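Local atomic coordinates of lactoylglutathione lyase (Pseudomonas aeruginosa, PDB entry 4MTS), a protein that belongs to the glyoxalase/bleomycin resistance/dioxygenase superfamily and forms a two-chain assembly carrying bound zinc and nickel ions. Residues A[9-14]-A[115-120]. Residues are numbered along the deposited sequence; the frame is centred on the assembly and turned at random. Where two conformers were deposited one is given.
Sequences RVADLE and DPDGYK
The carbonyl O of Arg-9 takes the hydroxyl of Tyr-119 at 2.6 Å from OH, in the carbonyl plane and on a lone pair, with a C=O...OH angle of 142°. This bond ties the end of strand 2-9 to the residue just after the type I turn Asp-115 to Gly-118, in the loop between antiparallel strands 109-114 and 120-125, and so joins the two sheets of this glyoxalase-superfamily chain. The Arg-9 oxygen lies at the edge of the Tyr-119 ring, where CE2 is also 3.2 Å from it.

Asp-117 makes the second link. With CG anti to its own carbonyl carbon (chi1 -69°), the carboxylate extends to the Val-10/Ala-11 backbone, where OD1 accepts the N of Ala-11 at 2.8 Å, nearly straight at 168°, on the syn side but tilted out of the carboxylate plane. The other oxygen, OD2, lies 3.3 Å from Val-10 CB, the two side chains crossing at about a right angle; Val-10 itself packs against Ala-16 and Leu-57. Across the turn, Asp-115 OD1 accepts the N-H of Tyr-119 at 2.9 Å from above its carboxylate plane, while its OD2 bonds Tyr-20 OH of helix 13-23.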
loop_
_atom_site.group_PDB
_atom_site.type_symbol
_atom_site.label_atom_id
_atom_site.label_comp_id
_atom_site.label_asym_id
_atom_site.label_seq_id
_atom_site.Cartn_x
_atom_site.Cartn_y
_atom_site.Cartn_z
ATOM N N ARG A 9 -4.595 7.910 -4.644
ATOM C CA ARG A 9 -5.118 8.988 -5.516
ATOM C C ARG A 9 -4.174 10.208 -5.436
ATOM O O ARG A 9 -3.720 10.582 -4.357
ATOM C CB ARG A 9 -6.537 9.377 -5.102
ATOM C CG ARG A 9 -7.539 8.215 -5.244
ATOM C CD ARG A 9 -8.967 8.629 -4.895
ATOM N NE ARG A 9 -9.843 7.451 -4.968
ATOM C CZ ARG A 9 -10.076 6.633 -3.950
ATOM N NH1 ARG A 9 -9.536 6.875 -2.763
ATOM N NH2 ARG A 9 -10.826 5.544 -4.120
ATOM N N VAL A 10 -3.844 10.802 -6.599
ATOM C CA VAL A 10 -2.894 11.913 -6.728
ATOM C C VAL A 10 -3.549 13.089 -7.437
ATOM O O VAL A 10 -4.406 12.876 -8.304
ATOM C CB VAL A 10 -1.565 11.470 -7.422
ATOM C CG1 VAL A 10 -0.875 10.367 -6.609
ATOM C CG2 VAL A 10 -1.806 11.009 -8.860
ATOM N N ALA A 11 -3.120 14.307 -7.080
ATOM C CA ALA A 11 -3.685 15.533 -7.649
ATOM C C ALA A 11 -3.155 15.779 -9.059
ATOM O O ALA A 11 -3.876 16.300 -9.902
ATOM C CB ALA A 11 -3.388 16.726 -6.742
ATOM N N ASP A 12 -1.890 15.440 -9.304
ATOM C CA ASP A 12 -1.228 15.689 -10.587
ATOM C C ASP A 12 -0.466 14.430 -10.909
ATOM O O ASP A 12 0.515 14.116 -10.238
ATOM C CB ASP A 12 -0.264 16.871 -10.397
ATOM C CG ASP A 12 0.509 17.281 -11.629
ATOM O OD1 ASP A 12 0.746 16.409 -12.504
ATOM O OD2 ASP A 12 1.047 18.401 -11.632
ATOM N N LEU A 13 -0.925 13.697 -11.925
ATOM C CA LEU A 13 -0.329 12.411 -12.219
ATOM C C LEU A 13 1.083 12.554 -12.765
ATOM O O LEU A 13 1.941 11.775 -12.415
ATOM C CB LEU A 13 -1.234 11.556 -13.122
ATOM C CG LEU A 13 -0.641 10.191 -13.534
ATOM C CD1 LEU A 13 -0.575 9.217 -12.339
ATOM C CD2 LEU A 13 -1.400 9.584 -14.644
ATOM N N GLU A 14 1.324 13.565 -13.610
ATOM C CA GLU A 14 2.679 13.757 -14.157
ATOM C C GLU A 14 3.656 14.097 -13.070
ATOM O O GLU A 14 4.739 13.540 -13.085
ATOM C CB GLU A 14 2.741 14.796 -15.286
ATOM C CG GLU A 14 2.177 14.266 -16.591
ATOM C CD GLU A 14 0.744 13.807 -16.473
ATOM O OE1 GLU A 14 -0.099 14.619 -16.019
ATOM O OE2 GLU A 14 0.500 12.594 -16.677
ATOM N N ASP A 115 6.147 12.073 -1.139
ATOM C CA ASP A 115 5.957 12.294 -2.574
ATOM C C ASP A 115 5.263 13.662 -2.758
ATOM O O ASP A 115 4.906 14.344 -1.767
ATOM C CB ASP A 115 5.135 11.110 -3.207
ATOM C CG ASP A 115 3.628 11.041 -2.951
ATOM O OD1 ASP A 115 3.060 12.004 -2.380
ATOM O OD2 ASP A 115 3.002 10.093 -3.425
ATOM N N PRO A 116 5.046 14.119 -4.009
ATOM C CA PRO A 116 4.432 15.449 -4.204
ATOM C C PRO A 116 3.074 15.670 -3.555
ATOM O O PRO A 116 2.748 16.801 -3.182
ATOM C CB PRO A 116 4.373 15.590 -5.735
ATOM C CG PRO A 116 5.516 14.761 -6.215
ATOM C CD PRO A 116 5.458 13.539 -5.304
ATOM N N ASP A 117 2.270 14.593 -3.417
ATOM C CA ASP A 117 0.979 14.672 -2.761
ATOM C C ASP A 117 1.083 14.580 -1.233
ATOM O O ASP A 117 0.060 14.706 -0.558
ATOM C CB ASP A 117 0.038 13.597 -3.288
ATOM C CG ASP A 117 -0.338 13.889 -4.717
ATOM O OD1 ASP A 117 -1.365 14.562 -4.928
ATOM O OD2 ASP A 117 0.415 13.471 -5.618
ATOM N N GLY A 118 2.271 14.298 -0.721
ATOM C CA GLY A 118 2.450 14.194 0.724
ATOM C C GLY A 118 2.385 12.789 1.288
ATOM O O GLY A 118 2.470 12.628 2.509
ATOM N N TYR A 119 2.235 11.753 0.421
ATOM C CA TYR A 119 2.243 10.363 0.892
ATOM C C TYR A 119 3.641 10.015 1.329
ATOM O O TYR A 119 4.627 10.409 0.675
ATOM C CB TYR A 119 1.816 9.405 -0.216
ATOM C CG TYR A 119 0.389 9.591 -0.643
ATOM C CD1 TYR A 119 -0.663 9.241 0.201
ATOM C CD2 TYR A 119 0.080 10.085 -1.907
ATOM C CE1 TYR A 119 -1.989 9.383 -0.195
ATOM C CE2 TYR A 119 -1.247 10.216 -2.324
ATOM C CZ TYR A 119 -2.277 9.833 -1.472
ATOM O OH TYR A 119 -3.586 9.928 -1.842
ATOM N N LYS A 120 3.739 9.294 2.448
ATOM C CA LYS A 120 5.017 8.905 3.040
ATOM C C LYS A 120 5.601 7.670 2.408
ATOM O O LYS A 120 4.889 6.676 2.186
ATOM C CB LYS A 120 4.828 8.630 4.559
ATOM C CG LYS A 120 4.551 9.908 5.356
ATOM C CD LYS A 120 4.565 9.647 6.858
ATOM C CE LYS A 120 3.972 10.797 7.645
ATOM N NZ LYS A 120 3.509 10.371 8.996
HETATM O O HOH W 1 0.478 14.928 -7.637
#